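Local coordinates for protein FAD-binding oxidoreductase (Gulosibacter chungangensis, PDB 7PBG) that oxidises 4-ethylphenol with a covalently bound FAD cofactor, dehydrogenating the alkyl side chain to give 4-vinylphenol, at residues Glu13-Ala18 with Gly101-His106; Gly181-Val184 with Glu190-Arg193; Met259-Pro264 with Arg339-Gln344; Pro444-Asp447 with Ser453-Glu456. All blocks are in the same frame, centred on the assembly; numbering follows the deposited sequence.

Contact 1. Residues Glu13-Ala18 with Gly101-His106; sequences EQFANA and GTVLLH
F15 of the N-terminal helix 12-26 brings its ring to V103, the first residue of strand 103-106 in a small mixed sheet of the FAD-binding region. The meeting is a narrow one: two neighbouring ring carbons and one methyl group carry nearly all of it, and the backbones stay well apart, the nearest CA atoms, those of F15 and G101, being 9.8 Å from each other. F15 CE1 comes to 3.6 Å from V103 CG2, and F15 CZ follows at 3.8 Å from the same methyl. With CG of F15 anti to the backbone N (chi1 -165°), the torsion carries the ring toward the strand, and its far end spans the gap. V103 answers with the branch that stands beside its own backbone N, while CG1 is turned elsewhere; the methyl meets the ring at a slant. A looser contact joins F15 CE1 to G101 O at 4.4 Å. That carbonyl is hydrogen-bonded to S56 OG. In the sheet, strand 103-106 runs between the parallel strands 57-59 and 81-84, and V103 makes backbone hydrogen bonds with P80 and H82, the latter an FAD-binding residue. The helix is thus packed onto the end of a central strand rather than onto the cofactor, which lies about 14 Å from the V103 side chain. F3 meets the F15 ring edge-to-face, and L6 also touches F15.

Contact 2. Residues Gly181-Val184 with Glu190-Arg193; sequences GMEV and EVLR
E183 extends its chain with CG anti to the backbone N (chi1 -177°), and R193 starts with CG beside its backbone N (chi1 -70°) before running straight to NE; the two side chains then lie side by side, pointing the same way. Their ends form a salt bridge in which the guanidinium uses its NE side on a single carboxylate oxygen. E183 OE2 lies 2.9 Å from R193 NH2, which comes in nearly along the C-O bond, and 3.0 Å from R193 NE, which approaches on the anti side. E183 OE2 lies in the guanidinium plane, although the carboxylate is turned by 31° against it. The other oxygen, OE1, is hydrogen-bonded to T229 OG1 and T64 OG1, so both carboxylate oxygens are held, which probably fixes the rotation of the group. V191 packs against the aliphatic part of the glutamate, its CG1 3.5 Å from E183 CG. These residues belong to a beta hairpin of strands 179-186 and 191-193, in which E183 and R193 form an antiparallel non-hydrogen-bonded pair with CA atoms 4.6 Å apart. The next pair, V184 and L192, is hydrogen-bonded: V184 N to L192 O and L192 N to V184 O are both 2.8 Å. Its side chains turn to the opposite face of the sheet, where V184 comes to about 7 Å from the FAD. Beyond the hairpin, strand 191-193 faces the second subunit, where N493 ND2 bonds to V191 O and Q497 NE2 to R193 O, both residues being of that neighbouring chain.

Contact 3. Residues Met259-Pro264 with Arg339-Gln344; sequences METTLP and RDAYLQ
The ring of Y342 takes a methyl group on one face and a hydroxyl at its edge. T261 CG2 sits over that face, 4.0 Å from the ring centroid and 17° off the normal, a CH-pi contact displaced somewhat toward the rim. At the phenol end, T262 OG1 lies close to the ring plane, 2.7 Å from Y342 OH. Two successive threonines of helix 255-266 therefore treat the same tyrosine differently, one with carbon and one with oxygen. Both have the same first torsion, OG1 beside the backbone N and CG2 anti to it (chi1 -58° in each), and the difference comes from their places round the helix. T261 aims its CB toward helix 328-342 and presents the methyl, which also touches A341 CB at 3.7 Å, while its hydroxyl is hydrogen-bonded to A257 O in the preceding turn. T262 is carried farther round, and the tyrosine reaches across to it. The two helices pack on the eight-strand antiparallel sheet: Y342 rests on I247 and F249 of strand 241-249, M259 on F431 and I433 of strand 426-433. L272 touches both T262 and Y342. Y342 OH donates its hydrogen bond to T262 OG1, and that hydroxyl is also hydrogen-bonded to I258 O, where the carbonyl can only accept. A short relay from tyrosine to threonine to backbone carbonyl results, in which T262 OG1 accepts and donates at once, and this buried polar pair probably fixes how the Y342 ring is turned.

Contact 4. Residues Pro444-Asp447 with Ser453-Glu456; sequences PLYD and SRKE
S453 OG accepts the backbone N-H of D447 at 3.0 Å, with an angle of 151° at the hydrogen. The serine oxygen stands anti to its own backbone N (chi1 -174°), which sends it out from the first turn of helix 451-470 to the end of strand 438-447. The same oxygen lies 3.3 Å from Y446 CB and near the plane of the Y446 ring, at its edge. Farther along that edge, Y446 CE1 is 4.1 Å from R454 CG; the ring and the guanidinium stand almost perpendicular, so they do not stack. Y446 takes the crowded position at chi1 (72°), which swings its ring over toward the helix, and its OH is hydrogen-bonded to P46 O. R454 sends its polar end past the ring, where NE bonds to T448 O and NH1 forms a salt bridge with D49. D447 OD1 in turn holds A449 N, an Asx turn leading out of the strand. The whole is a tight strand-turn-helix connection in the FAD-linked oxidase C-terminal region, with Y446 about 6 Å, side chain to side chain, from H395, the covalent attachment point of the FAD.

How the contacts relate
The four contacts share no element and do not touch; the closest, contacts 1 and 2, are about 11 Å apart at their nearest atoms. Contact 1 is fully buried and purely apolar, whereas the other three are partly buried and carry polar bonds. Contacts 1 and 2 belong to two different sheets in the FAD-binding half; contact 3 packs helices onto the eight-strand sheet, while contact 4 ties one of its strands, 438-447, to the helix that follows. Charge is paired across the segments in contact 2 alone, while contacts 3 and 4 rely on hydroxyls. Contacts 2 and 3 both reach the second subunit; contact 3 lies away from the annotated sites.

Contact 1. Residues Glu13-Ala18 with Gly101-His106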
loop_
_atom_site.group_PDB
_atom_site.type_symbol
_atom_site.label_atom_id
_atom_site.label_comp_id
_atom_site.label_asym_id
_atom_site.label_seq_id
_atom_site.Cartn_x
_atom_site.Cartn_y
_atom_site.Cartn_z
ATOM N N GLU A 13 23.898 5.518 37.892
ATOM C CA GLU A 13 23.029 6.279 38.812
ATOM C C GLU A 13 21.785 6.727 38.029
ATOM O O GLU A 13 20.664 6.541 38.528
ATOM C CB GLU A 13 23.828 7.426 39.428
ATOM C CG GLU A 13 22.976 8.369 40.250
ATOM C CD GLU A 13 23.791 9.549 40.731
ATOM O OE1 GLU A 13 23.774 10.589 40.048
ATOM O OE2 GLU A 13 24.530 9.375 41.730
ATOM N N GLN A 14 21.998 7.306 36.849
ATOM C CA GLN A 14 20.910 7.772 35.954
ATOM C C GLN A 14 20.007 6.588 35.589
ATOM O O GLN A 14 18.766 6.724 35.744
ATOM C CB GLN A 14 21.532 8.428 34.728
ATOM C CG GLN A 14 22.011 9.841 35.038
ATOM C CD GLN A 14 22.903 10.368 33.943
ATOM O OE1 GLN A 14 23.383 9.620 33.097
ATOM N NE2 GLN A 14 23.139 11.678 33.955
ATOM N N PHE A 15 20.602 5.481 35.152
ATOM C CA PHE A 15 19.866 4.249 34.763
ATOM C C PHE A 15 19.045 3.724 35.944
ATOM O O PHE A 15 17.840 3.371 35.775
ATOM C CB PHE A 15 20.824 3.171 34.254
ATOM C CG PHE A 15 20.119 2.059 33.532
ATOM C CD1 PHE A 15 19.681 2.260 32.234
ATOM C CD2 PHE A 15 19.791 0.873 34.168
ATOM C CE1 PHE A 15 19.017 1.252 31.548
ATOM C CE2 PHE A 15 19.123 -0.131 33.473
ATOM C CZ PHE A 15 18.727 0.079 32.176
ATOM N N ALA A 16 19.646 3.624 37.134
ATOM C CA ALA A 16 18.915 3.159 38.337
ATOM C C ALA A 16 17.718 4.095 38.586
ATOM O O ALA A 16 16.672 3.621 39.093
ATOM C CB ALA A 16 19.824 3.113 39.551
ATOM N N ASN A 17 17.866 5.383 38.303
ATOM C CA ASN A 17 16.798 6.376 38.593
ATOM C C ASN A 17 15.644 6.128 37.616
ATOM O O ASN A 17 14.508 6.097 38.090
ATOM C CB ASN A 17 17.260 7.827 38.541
ATOM C CG ASN A 17 18.029 8.247 39.774
ATOM O OD1 ASN A 17 17.849 7.694 40.850
ATOM N ND2 ASN A 17 18.884 9.229 39.608
ATOM N N ALA A 18 15.957 5.876 36.345
ATOM C CA ALA A 18 14.963 5.533 35.297
ATOM C C ALA A 18 14.263 4.220 35.645
ATOM O O ALA A 18 13.010 4.144 35.560
ATOM C CB ALA A 18 15.636 5.459 33.957
ATOM N N GLY A 101 22.788 -1.914 25.738
ATOM C CA GLY A 101 22.254 -1.170 26.892
ATOM C C GLY A 101 20.857 -0.630 26.629
ATOM O O GLY A 101 20.268 -0.058 27.553
ATOM N N THR A 102 20.266 -0.954 25.464
ATOM C CA THR A 102 18.888 -0.522 25.150
ATOM C C THR A 102 17.964 -1.213 26.137
ATOM O O THR A 102 18.220 -2.377 26.449
ATOM C CB THR A 102 18.572 -0.764 23.685
ATOM O OG1 THR A 102 19.467 0.082 22.950
ATOM C CG2 THR A 102 17.119 -0.465 23.316
ATOM N N VAL A 103 16.951 -0.497 26.611
ATOM C CA VAL A 103 15.869 -1.097 27.427
ATOM C C VAL A 103 14.885 -1.727 26.437
ATOM O O VAL A 103 14.401 -0.993 25.550
ATOM C CB VAL A 103 15.218 -0.050 28.332
ATOM C CG1 VAL A 103 13.950 -0.560 28.960
ATOM C CG2 VAL A 103 16.194 0.443 29.404
ATOM N N LEU A 104 14.551 -2.995 26.609
ATOM C CA LEU A 104 13.639 -3.703 25.670
ATOM C C LEU A 104 12.207 -3.617 26.188
ATOM O O LEU A 104 11.984 -3.765 27.453
ATOM C CB LEU A 104 14.108 -5.137 25.549
ATOM C CG LEU A 104 15.615 -5.311 25.320
ATOM C CD1 LEU A 104 15.923 -6.773 25.094
ATOM C CD2 LEU A 104 16.090 -4.499 24.136
ATOM N N LEU A 105 11.261 -3.363 25.275
ATOM C CA LEU A 105 9.822 -3.414 25.610
ATOM C C LEU A 105 9.261 -4.643 24.906
ATOM O O LEU A 105 9.060 -4.572 23.729
ATOM C CB LEU A 105 9.080 -2.154 25.153
ATOM C CG LEU A 105 9.222 -0.925 26.036
ATOM C CD1 LEU A 105 10.662 -0.629 26.406
ATOM C CD2 LEU A 105 8.532 0.281 25.407
ATOM N N HIS A 106 8.972 -5.715 25.638
ATOM C CA HIS A 106 8.270 -6.878 25.060
ATOM C C HIS A 106 6.763 -6.676 25.264
ATOM O O HIS A 106 6.225 -7.112 26.282
ATOM C CB HIS A 106 8.833 -8.155 25.647
ATOM C CG HIS A 106 8.182 -9.369 25.106
ATOM N ND1 HIS A 106 8.245 -10.556 25.740
ATOM C CD2 HIS A 106 7.382 -9.527 24.044
ATOM C CE1 HIS A 106 7.527 -11.445 25.065
ATOM N NE2 HIS A 106 7.003 -10.842 24.014
#

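Contact 2. Residues Gly181-Val184 with Glu190-Arg193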
loop_
_atom_site.group_PDB
_atom_site.type_symbol
_atom_site.label_atom_id
_atom_site.label_comp_id
_atom_site.label_asym_id
_atom_site.label_seq_id
_atom_site.Cartn_x
_atom_site.Cartn_y
_atom_site.Cartn_z
ATOM N N GLY A 181 -5.084 0.187 9.811
ATOM C CA GLY A 181 -5.475 0.856 11.054
ATOM C C GLY A 181 -4.537 0.454 12.166
ATOM O O GLY A 181 -4.600 -0.721 12.627
ATOM N N MET A 182 -3.745 1.392 12.659
ATOM C CA MET A 182 -2.746 1.127 13.702
ATOM C C MET A 182 -2.948 2.164 14.797
ATOM O O MET A 182 -3.237 3.346 14.471
ATOM C CB MET A 182 -1.329 1.294 13.144
ATOM C CG MET A 182 -0.972 0.223 12.175
ATOM S SD MET A 182 0.543 0.628 11.295
ATOM C CE MET A 182 1.760 0.309 12.573
ATOM N N GLU A 183 -2.807 1.732 16.042
ATOM C CA GLU A 183 -2.581 2.657 17.163
ATOM C C GLU A 183 -1.083 2.644 17.437
ATOM O O GLU A 183 -0.495 1.536 17.554
ATOM C CB GLU A 183 -3.398 2.235 18.387
ATOM C CG GLU A 183 -3.257 3.203 19.557
ATOM C CD GLU A 183 -4.148 2.824 20.733
ATOM O OE1 GLU A 183 -3.761 1.937 21.482
ATOM O OE2 GLU A 183 -5.255 3.371 20.858
ATOM N N VAL A 184 -0.502 3.830 17.566
ATOM C CA VAL A 184 0.953 3.993 17.674
ATOM C C VAL A 184 1.220 4.975 18.800
ATOM O O VAL A 184 0.714 6.072 18.762
ATOM C CB VAL A 184 1.598 4.419 16.324
ATOM C CG1 VAL A 184 3.091 4.522 16.430
ATOM C CG2 VAL A 184 1.249 3.456 15.203
ATOM N N GLU A 190 2.813 10.535 22.750
ATOM C CA GLU A 190 1.455 10.841 22.210
ATOM C C GLU A 190 0.919 9.613 21.456
ATOM O O GLU A 190 1.671 8.956 20.672
ATOM C CB GLU A 190 1.478 12.035 21.243
ATOM C CG GLU A 190 1.625 13.383 21.931
ATOM C CD GLU A 190 0.717 13.591 23.136
ATOM O OE1 GLU A 190 -0.525 13.675 22.959
ATOM O OE2 GLU A 190 1.242 13.631 24.254
ATOM N N VAL A 191 -0.372 9.384 21.584
ATOM C CA VAL A 191 -1.017 8.251 20.871
ATOM C C VAL A 191 -1.541 8.792 19.541
ATOM O O VAL A 191 -2.311 9.803 19.531
ATOM C CB VAL A 191 -2.132 7.558 21.661
ATOM C CG1 VAL A 191 -2.745 6.439 20.846
ATOM C CG2 VAL A 191 -1.636 6.984 22.976
ATOM N N LEU A 192 -1.207 8.069 18.475
ATOM C CA LEU A 192 -1.670 8.352 17.100
ATOM C C LEU A 192 -2.519 7.163 16.656
ATOM O O LEU A 192 -2.099 6.009 16.853
ATOM C CB LEU A 192 -0.447 8.489 16.204
ATOM C CG LEU A 192 -0.710 8.369 14.697
ATOM C CD1 LEU A 192 -1.382 9.646 14.229
ATOM C CD2 LEU A 192 0.600 8.170 13.916
ATOM N N ARG A 193 -3.663 7.423 16.051
ATOM C CA ARG A 193 -4.458 6.404 15.342
ATOM C C ARG A 193 -4.422 6.758 13.861
ATOM O O ARG A 193 -4.855 7.892 13.475
ATOM C CB ARG A 193 -5.847 6.319 15.952
ATOM C CG ARG A 193 -5.863 5.706 17.347
ATOM C CD ARG A 193 -7.233 5.549 17.870
ATOM N NE ARG A 193 -7.237 4.683 19.050
ATOM C CZ ARG A 193 -8.314 4.144 19.601
ATOM N NH1 ARG A 193 -9.528 4.380 19.111
ATOM N NH2 ARG A 193 -8.157 3.315 20.625
#

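Contact 3. Residues Met259-Pro264 with Arg339-Gln344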
loop_
_atom_site.group_PDB
_atom_site.type_symbol
_atom_site.label_atom_id
_atom_site.label_comp_id
_atom_site.label_asym_id
_atom_site.label_seq_id
_atom_site.Cartn_x
_atom_site.Cartn_y
_atom_site.Cartn_z
ATOM N N MET A 259 11.582 -20.466 -13.384
ATOM C CA MET A 259 11.235 -19.086 -13.059
ATOM C C MET A 259 10.533 -18.465 -14.286
ATOM O O MET A 259 9.548 -17.762 -14.097
ATOM C CB MET A 259 12.474 -18.273 -12.658
ATOM C CG MET A 259 13.217 -18.789 -11.467
ATOM S SD MET A 259 12.231 -19.251 -10.026
ATOM C CE MET A 259 11.540 -17.643 -9.647
ATOM N N GLU A 260 11.005 -18.754 -15.513
ATOM C CA GLU A 260 10.447 -18.131 -16.718
ATOM C C GLU A 260 9.066 -18.736 -16.987
ATOM O O GLU A 260 8.260 -18.037 -17.583
ATOM C CB GLU A 260 11.396 -18.271 -17.889
ATOM C CG GLU A 260 12.632 -17.426 -17.720
ATOM C CD GLU A 260 12.463 -15.922 -17.870
ATOM O OE1 GLU A 260 11.413 -15.480 -18.375
ATOM O OE2 GLU A 260 13.410 -15.195 -17.538
ATOM N N THR A 261 8.780 -19.960 -16.530
ATOM C CA THR A 261 7.430 -20.549 -16.670
ATOM C C THR A 261 6.464 -19.909 -15.659
ATOM O O THR A 261 5.279 -19.640 -15.994
ATOM C CB THR A 261 7.433 -22.072 -16.515
ATOM O OG1 THR A 261 8.319 -22.579 -17.513
ATOM C CG2 THR A 261 6.069 -22.707 -16.682
ATOM N N THR A 262 6.970 -19.623 -14.476
ATOM C CA THR A 262 6.185 -19.106 -13.332
ATOM C C THR A 262 5.641 -17.695 -13.647
ATOM O O THR A 262 4.480 -17.442 -13.438
ATOM C CB THR A 262 7.027 -19.083 -12.049
ATOM O OG1 THR A 262 7.499 -20.402 -11.751
ATOM C CG2 THR A 262 6.214 -18.499 -10.923
ATOM N N LEU A 263 6.484 -16.799 -14.169
ATOM C CA LEU A 263 6.165 -15.367 -14.267
ATOM C C LEU A 263 4.830 -15.202 -15.001
ATOM O O LEU A 263 3.944 -14.541 -14.485
ATOM C CB LEU A 263 7.301 -14.638 -14.992
ATOM C CG LEU A 263 7.016 -13.177 -15.295
ATOM C CD1 LEU A 263 6.820 -12.374 -14.030
ATOM C CD2 LEU A 263 8.131 -12.609 -16.133
ATOM N N PRO A 264 4.655 -15.687 -16.249
ATOM C CA PRO A 264 3.428 -15.397 -16.992
ATOM C C PRO A 264 2.182 -16.047 -16.370
ATOM O O PRO A 264 1.095 -15.543 -16.652
ATOM C CB PRO A 264 3.703 -15.927 -18.407
ATOM C CG PRO A 264 4.780 -16.962 -18.189
ATOM C CD PRO A 264 5.643 -16.353 -17.110
ATOM N N ARG A 339 -0.131 -27.548 -14.385
ATOM C CA ARG A 339 0.471 -28.870 -14.687
ATOM C C ARG A 339 0.991 -28.844 -16.132
ATOM O O ARG A 339 2.163 -29.243 -16.385
ATOM C CB ARG A 339 -0.600 -29.946 -14.497
ATOM C CG ARG A 339 -0.089 -31.371 -14.416
ATOM C CD ARG A 339 -1.270 -32.341 -14.429
ATOM N NE ARG A 339 -0.763 -33.695 -14.286
ATOM C CZ ARG A 339 -0.443 -34.522 -15.284
ATOM N NH1 ARG A 339 -0.586 -34.167 -16.551
ATOM N NH2 ARG A 339 0.045 -35.718 -14.996
ATOM N N ASP A 340 0.165 -28.401 -17.079
ATOM C CA ASP A 340 0.537 -28.451 -18.519
ATOM C C ASP A 340 1.773 -27.599 -18.772
ATOM O O ASP A 340 2.637 -28.025 -19.588
ATOM C CB ASP A 340 -0.589 -27.969 -19.417
ATOM C CG ASP A 340 -1.722 -28.963 -19.571
ATOM O OD1 ASP A 340 -2.704 -28.573 -20.213
ATOM O OD2 ASP A 340 -1.633 -30.084 -19.023
ATOM N N ALA A 341 1.885 -26.479 -18.084
ATOM C CA ALA A 341 3.023 -25.555 -18.258
ATOM C C ALA A 341 4.332 -26.181 -17.756
ATOM O O ALA A 341 5.316 -26.231 -18.514
ATOM C CB ALA A 341 2.778 -24.218 -17.585
ATOM N N TYR A 342 4.361 -26.646 -16.516
ATOM C CA TYR A 342 5.589 -27.058 -15.831
ATOM C C TYR A 342 6.038 -28.434 -16.333
ATOM O O TYR A 342 7.236 -28.725 -16.298
ATOM C CB TYR A 342 5.375 -27.002 -14.332
ATOM C CG TYR A 342 5.366 -25.622 -13.730
ATOM C CD1 TYR A 342 6.559 -24.945 -13.557
ATOM C CD2 TYR A 342 4.188 -25.034 -13.307
ATOM C CE1 TYR A 342 6.589 -23.693 -12.956
ATOM C CE2 TYR A 342 4.190 -23.797 -12.681
ATOM C CZ TYR A 342 5.397 -23.151 -12.483
ATOM O OH TYR A 342 5.271 -21.965 -11.849
ATOM N N LEU A 343 5.098 -29.264 -16.784
ATOM C CA LEU A 343 5.444 -30.644 -17.194
ATOM C C LEU A 343 6.103 -30.623 -18.570
ATOM O O LEU A 343 6.646 -31.678 -18.923
ATOM C CB LEU A 343 4.247 -31.592 -17.180
ATOM C CG LEU A 343 3.719 -32.055 -15.819
ATOM C CD1 LEU A 343 2.673 -33.116 -16.042
ATOM C CD2 LEU A 343 4.781 -32.573 -14.898
ATOM N N GLN A 344 6.147 -29.478 -19.253
ATOM C CA GLN A 344 6.981 -29.354 -20.480
ATOM C C GLN A 344 8.473 -29.296 -20.143
ATOM O O GLN A 344 9.281 -29.390 -21.086
ATOM C CB GLN A 344 6.588 -28.156 -21.317
ATOM C CG GLN A 344 5.203 -28.278 -21.909
ATOM C CD GLN A 344 5.111 -27.341 -23.078
ATOM O OE1 GLN A 344 5.317 -26.153 -22.897
ATOM N NE2 GLN A 344 4.829 -27.862 -24.270
#

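Contact 4. Residues Pro444-Asp447 with Ser453-Glu456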
loop_
_atom_site.group_PDB
_atom_site.type_symbol
_atom_site.label_atom_id
_atom_site.label_comp_id
_atom_site.label_asym_id
_atom_site.label_seq_id
_atom_site.Cartn_x
_atom_site.Cartn_y
_atom_site.Cartn_z
ATOM N N PRO A 444 21.104 -19.350 5.204
ATOM C CA PRO A 444 22.255 -20.158 5.548
ATOM C C PRO A 444 21.973 -20.854 6.883
ATOM O O PRO A 444 21.195 -20.301 7.672
ATOM C CB PRO A 444 23.357 -19.134 5.762
ATOM C CG PRO A 444 22.612 -17.927 6.309
ATOM C CD PRO A 444 21.290 -17.940 5.570
ATOM N N LEU A 445 22.546 -22.029 7.075
ATOM C CA LEU A 445 22.569 -22.698 8.391
ATOM C C LEU A 445 23.997 -22.729 8.900
ATOM O O LEU A 445 24.894 -23.247 8.213
ATOM C CB LEU A 445 21.946 -24.076 8.279
ATOM C CG LEU A 445 20.450 -24.047 8.029
ATOM C CD1 LEU A 445 19.920 -25.459 7.897
ATOM C CD2 LEU A 445 19.693 -23.313 9.149
ATOM N N TYR A 446 24.189 -22.084 10.028
ATOM C CA TYR A 446 25.510 -22.044 10.705
ATOM C C TYR A 446 25.358 -22.437 12.169
ATOM O O TYR A 446 24.262 -22.454 12.704
ATOM C CB TYR A 446 26.143 -20.658 10.557
ATOM C CG TYR A 446 25.494 -19.583 11.372
ATOM C CD1 TYR A 446 26.118 -19.084 12.499
ATOM C CD2 TYR A 446 24.236 -19.082 11.066
ATOM C CE1 TYR A 446 25.524 -18.114 13.287
ATOM C CE2 TYR A 446 23.621 -18.126 11.854
ATOM C CZ TYR A 446 24.266 -17.632 12.969
ATOM O OH TYR A 446 23.679 -16.716 13.797
ATOM N N ASP A 447 26.488 -22.703 12.841
ATOM C CA ASP A 447 26.490 -23.090 14.268
ATOM C C ASP A 447 26.450 -21.824 15.106
ATOM O O ASP A 447 27.510 -21.155 15.244
ATOM C CB ASP A 447 27.747 -23.900 14.584
ATOM C CG ASP A 447 27.761 -24.494 15.959
ATOM O OD1 ASP A 447 27.055 -23.998 16.818
ATOM O OD2 ASP A 447 28.610 -25.369 16.167
ATOM N N SER A 453 32.112 -20.008 13.279
ATOM C CA SER A 453 30.972 -20.201 12.347
ATOM C C SER A 453 30.212 -18.870 12.234
ATOM O O SER A 453 29.808 -18.516 11.107
ATOM C CB SER A 453 30.058 -21.310 12.760
ATOM O OG SER A 453 29.081 -21.533 11.754
ATOM N N ARG A 454 30.069 -18.153 13.349
ATOM C CA ARG A 454 29.446 -16.806 13.356
ATOM C C ARG A 454 30.261 -15.930 12.385
ATOM O O ARG A 454 29.684 -15.253 11.514
ATOM C CB ARG A 454 29.417 -16.199 14.762
ATOM C CG ARG A 454 28.543 -16.938 15.770
ATOM C CD ARG A 454 28.688 -16.248 17.116
ATOM N NE ARG A 454 28.005 -17.004 18.151
ATOM C CZ ARG A 454 28.267 -16.979 19.435
ATOM N NH1 ARG A 454 29.168 -16.143 19.935
ATOM N NH2 ARG A 454 27.559 -17.748 20.237
ATOM N N LYS A 455 31.587 -15.933 12.488
ATOM C CA LYS A 455 32.419 -14.997 11.677
ATOM C C LYS A 455 32.330 -15.371 10.199
ATOM O O LYS A 455 32.185 -14.453 9.349
ATOM C CB LYS A 455 33.885 -15.033 12.120
ATOM C CG LYS A 455 34.820 -14.251 11.208
ATOM C CD LYS A 455 36.194 -14.079 11.801
ATOM C CE LYS A 455 37.288 -14.040 10.752
ATOM N NZ LYS A 455 37.052 -12.971 9.762
ATOM N N GLU A 456 32.361 -16.663 9.880
ATOM C CA GLU A 456 32.274 -17.140 8.489
ATOM C C GLU A 456 30.930 -16.682 7.928
ATOM O O GLU A 456 30.897 -16.238 6.794
ATOM C CB GLU A 456 32.398 -18.658 8.371
ATOM C CG GLU A 456 33.834 -19.170 8.528
ATOM C CD GLU A 456 34.850 -18.409 7.690
ATOM O OE1 GLU A 456 35.806 -17.826 8.285
ATOM O OE2 GLU A 456 34.663 -18.346 6.470
#